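Local coordinates for amidase, hydantoinase/carbamoylase family (Burkholderia vietnamiensis, PDB 5I4M), which probably hydrolyses N-carbamoyl-L-amino acids as a dizinc enzyme of the peptidase M20 family, at residues A[394-398]-A[409-413]. Sequence-based numbering, arbitrary orientation.
Sequences FVPCI and ATPAW
The end of strand 390-395 and the loop after it run by the start of helix 411-429, with Val395 nearest Trp413, their CA atoms 5.9 Å apart, and Cys397 nearest Ala409, 4.9 Å between CA atoms. Side chains make the join, and most of it is Pro396 lying flat on the Trp413 indole. The proline spans both rings of the indole: CD sits by CG and CD2, CG comes down almost over Trp413 CE2, 3.5 Å away, and CB stands almost exactly on the normal of the six-membered ring, 3.5 Å from its centroid, a CH-pi contact. Trp413 has CG anti to its own carbonyl carbon (chi1 -66°), which swings the indole back along the helix start to meet the proline. On the opposite face, toward the rim, lies Thr410 OG1. Thr410 is the N-cap residue, and its OG1 accepts the Trp413 N-H at 3.0 Å in a nearly straight bond (166°), so the residue that caps the helix also backs the ring. In the catalytic domain of the M20 fold, a loop joins strand 390-395 to the C-terminal helix 411-429, and this contact closes that connection; strand 206-212, which carries the zinc ligand His211, runs parallel to 390-395. Beyond the proline, Ile398 reaches the far end of the six-membered ring, its CD1 3.8 Å from Trp413 CH2, while Glu219 of helix 217-220 touches both side chains. Pro396 O is buried without a polar partner, 3.4 Å from Trp413 CE3. At the strand end, Val395 CG1 packs 3.4 Å from Trp413 O.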
ATOM      1  N   PHE A 394      34.843  -7.039  -1.241  1.00 10.42           N
ATOM      2  CA  PHE A 394      33.759  -7.215  -2.201  1.00  8.94           C
ATOM      3  C   PHE A 394      34.125  -8.285  -3.221  1.00  8.28           C
ATOM      4  O   PHE A 394      35.295  -8.450  -3.578  1.00  8.74           O
ATOM      5  CB  PHE A 394      33.442  -5.928  -2.972  1.00  7.93           C
ATOM      6  CG  PHE A 394      32.470  -4.982  -2.277  1.00  8.29           C
ATOM      7  CD1 PHE A 394      31.952  -5.258  -1.016  1.00  7.38           C
ATOM      8  CD2 PHE A 394      32.082  -3.811  -2.912  1.00  7.58           C
ATOM      9  CE1 PHE A 394      31.067  -4.380  -0.407  1.00 13.35           C
ATOM     10  CE2 PHE A 394      31.200  -2.929  -2.310  1.00 10.07           C
ATOM     11  CZ  PHE A 394      30.690  -3.216  -1.053  1.00 11.46           C
ATOM     12  N   VAL A 395      33.110  -8.995  -3.693  1.00  8.23           N
ATOM     13  CA  VAL A 395      33.178  -9.768  -4.933  1.00  8.54           C
ATOM     14  C   VAL A 395      32.069  -9.245  -5.834  1.00 11.79           C
ATOM     15  O   VAL A 395      31.173  -8.523  -5.363  1.00 10.53           O
ATOM     16  CB  VAL A 395      33.038 -11.288  -4.675  1.00 11.45           C
ATOM     17  CG1 VAL A 395      34.053 -11.751  -3.644  1.00 11.21           C
ATOM     18  CG2 VAL A 395      31.600 -11.648  -4.277  1.00  8.44           C
ATOM     19  N   PRO A 396      32.102  -9.556  -7.135  1.00  9.04           N
ATOM     20  CA  PRO A 396      31.066  -9.047  -8.045  1.00  9.11           C
ATOM     21  C   PRO A 396      29.741  -9.748  -7.811  1.00 10.51           C
ATOM     22  O   PRO A 396      29.648 -10.729  -7.077  1.00  9.54           O
ATOM     23  CB  PRO A 396      31.608  -9.366  -9.447  1.00  9.30           C
ATOM     24  CG  PRO A 396      33.044  -9.766  -9.254  1.00 13.80           C
ATOM     25  CD  PRO A 396      33.132 -10.319  -7.863  1.00 10.36           C
ATOM     26  N   CYS A 397      28.700  -9.234  -8.466  1.00  9.59           N
ATOM     27  CA  CYS A 397      27.458  -9.981  -8.602  1.00 10.36           C
ATOM     28  C   CYS A 397      26.927  -9.802 -10.016  1.00 14.63           C
ATOM     29  O   CYS A 397      27.221  -8.807 -10.682  1.00 11.49           O
ATOM     30  CB  CYS A 397      26.397  -9.571  -7.572  1.00  8.62           C
ATOM     31  SG  CYS A 397      26.027  -7.807  -7.520  1.00 11.68           S
ATOM     32  N   ILE A 398      26.148 -10.789 -10.465  1.00 12.46           N
ATOM     33  CA  ILE A 398      25.750 -10.871 -11.868  1.00 13.35           C
ATOM     34  C   ILE A 398      24.857  -9.691 -12.218  1.00 16.46           C
ATOM     35  O   ILE A 398      23.835  -9.446 -11.559  1.00 12.41           O
ATOM     36  CB  ILE A 398      25.038 -12.202 -12.152  1.00 11.93           C
ATOM     37  CG1 ILE A 398      26.001 -13.374 -12.003  1.00 17.17           C
ATOM     38  CG2 ILE A 398      24.412 -12.180 -13.536  1.00 16.75           C
ATOM     39  CD1 ILE A 398      27.029 -13.469 -13.109  1.00 18.27           C
ATOM     40  N   ALA A 409      25.867 -14.928  -7.986  1.00 10.36           N
ATOM     41  CA  ALA A 409      27.324 -14.845  -7.998  1.00  9.33           C
ATOM     42  C   ALA A 409      27.871 -16.173  -8.497  1.00 11.11           C
ATOM     43  O   ALA A 409      27.224 -17.211  -8.357  1.00 12.71           O
ATOM     44  CB  ALA A 409      27.884 -14.530  -6.612  1.00  8.99           C
ATOM     45  N   THR A 410      29.053 -16.135  -9.095  1.00 11.74           N
ATOM     46  CA  THR A 410      29.638 -17.386  -9.565  1.00 12.21           C
ATOM     47  C   THR A 410      30.378 -18.093  -8.433  1.00 11.81           C
ATOM     48  O   THR A 410      30.865 -17.448  -7.502  1.00 10.40           O
ATOM     49  CB  THR A 410      30.620 -17.136 -10.700  1.00 13.66           C
ATOM     50  OG1 THR A 410      31.770 -16.459 -10.176  1.00 12.47           O
ATOM     51  CG2 THR A 410      29.975 -16.305 -11.794  1.00 12.17           C
ATOM     52  N   PRO A 411      30.495 -19.419  -8.505  1.00 12.41           N
ATOM     53  CA  PRO A 411      31.355 -20.126  -7.538  1.00 13.59           C
ATOM     54  C   PRO A 411      32.762 -19.558  -7.450  1.00 12.08           C
ATOM     55  O   PRO A 411      33.314 -19.443  -6.344  1.00 11.13           O
ATOM     56  CB  PRO A 411      31.342 -21.570  -8.070  1.00 12.04           C
ATOM     57  CG  PRO A 411      29.992 -21.692  -8.732  1.00 12.10           C
ATOM     58  CD  PRO A 411      29.708 -20.346  -9.343  1.00 11.92           C
ATOM     59  N   ALA A 412      33.356 -19.184  -8.590  1.00 11.60           N
ATOM     60  CA  ALA A 412      34.689 -18.584  -8.584  1.00 11.62           C
ATOM     61  C   ALA A 412      34.737 -17.329  -7.717  1.00 11.02           C
ATOM     62  O   ALA A 412      35.654 -17.165  -6.903  1.00 10.95           O
ATOM     63  CB  ALA A 412      35.133 -18.263 -10.011  1.00 12.01           C
ATOM     64  N   TRP A 413      33.770 -16.417  -7.894  1.00 10.65           N
ATOM     65  CA  TRP A 413      33.751 -15.198  -7.083  1.00 10.13           C
ATOM     66  C   TRP A 413      33.588 -15.521  -5.609  1.00 14.57           C
ATOM     67  O   TRP A 413      34.252 -14.924  -4.755  1.00 12.76           O
ATOM     68  CB  TRP A 413      32.615 -14.270  -7.520  1.00  9.82           C
ATOM     69  CG  TRP A 413      32.770 -13.713  -8.872  1.00 12.36           C
ATOM     70  CD1 TRP A 413      33.923 -13.624  -9.616  1.00 11.68           C
ATOM     71  CD2 TRP A 413      31.729 -13.157  -9.671  1.00 10.02           C
ATOM     72  NE1 TRP A 413      33.650 -13.044 -10.830  1.00 10.70           N
ATOM     73  CE2 TRP A 413      32.311 -12.749 -10.891  1.00 11.97           C
ATOM     74  CE3 TRP A 413      30.353 -12.964  -9.476  1.00  9.77           C
ATOM     75  CZ2 TRP A 413      31.566 -12.160 -11.912  1.00 10.54           C
ATOM     76  CZ3 TRP A 413      29.608 -12.383 -10.500  1.00 10.89           C
ATOM     77  CH2 TRP A 413      30.218 -11.995 -11.702  1.00 10.22           C
TER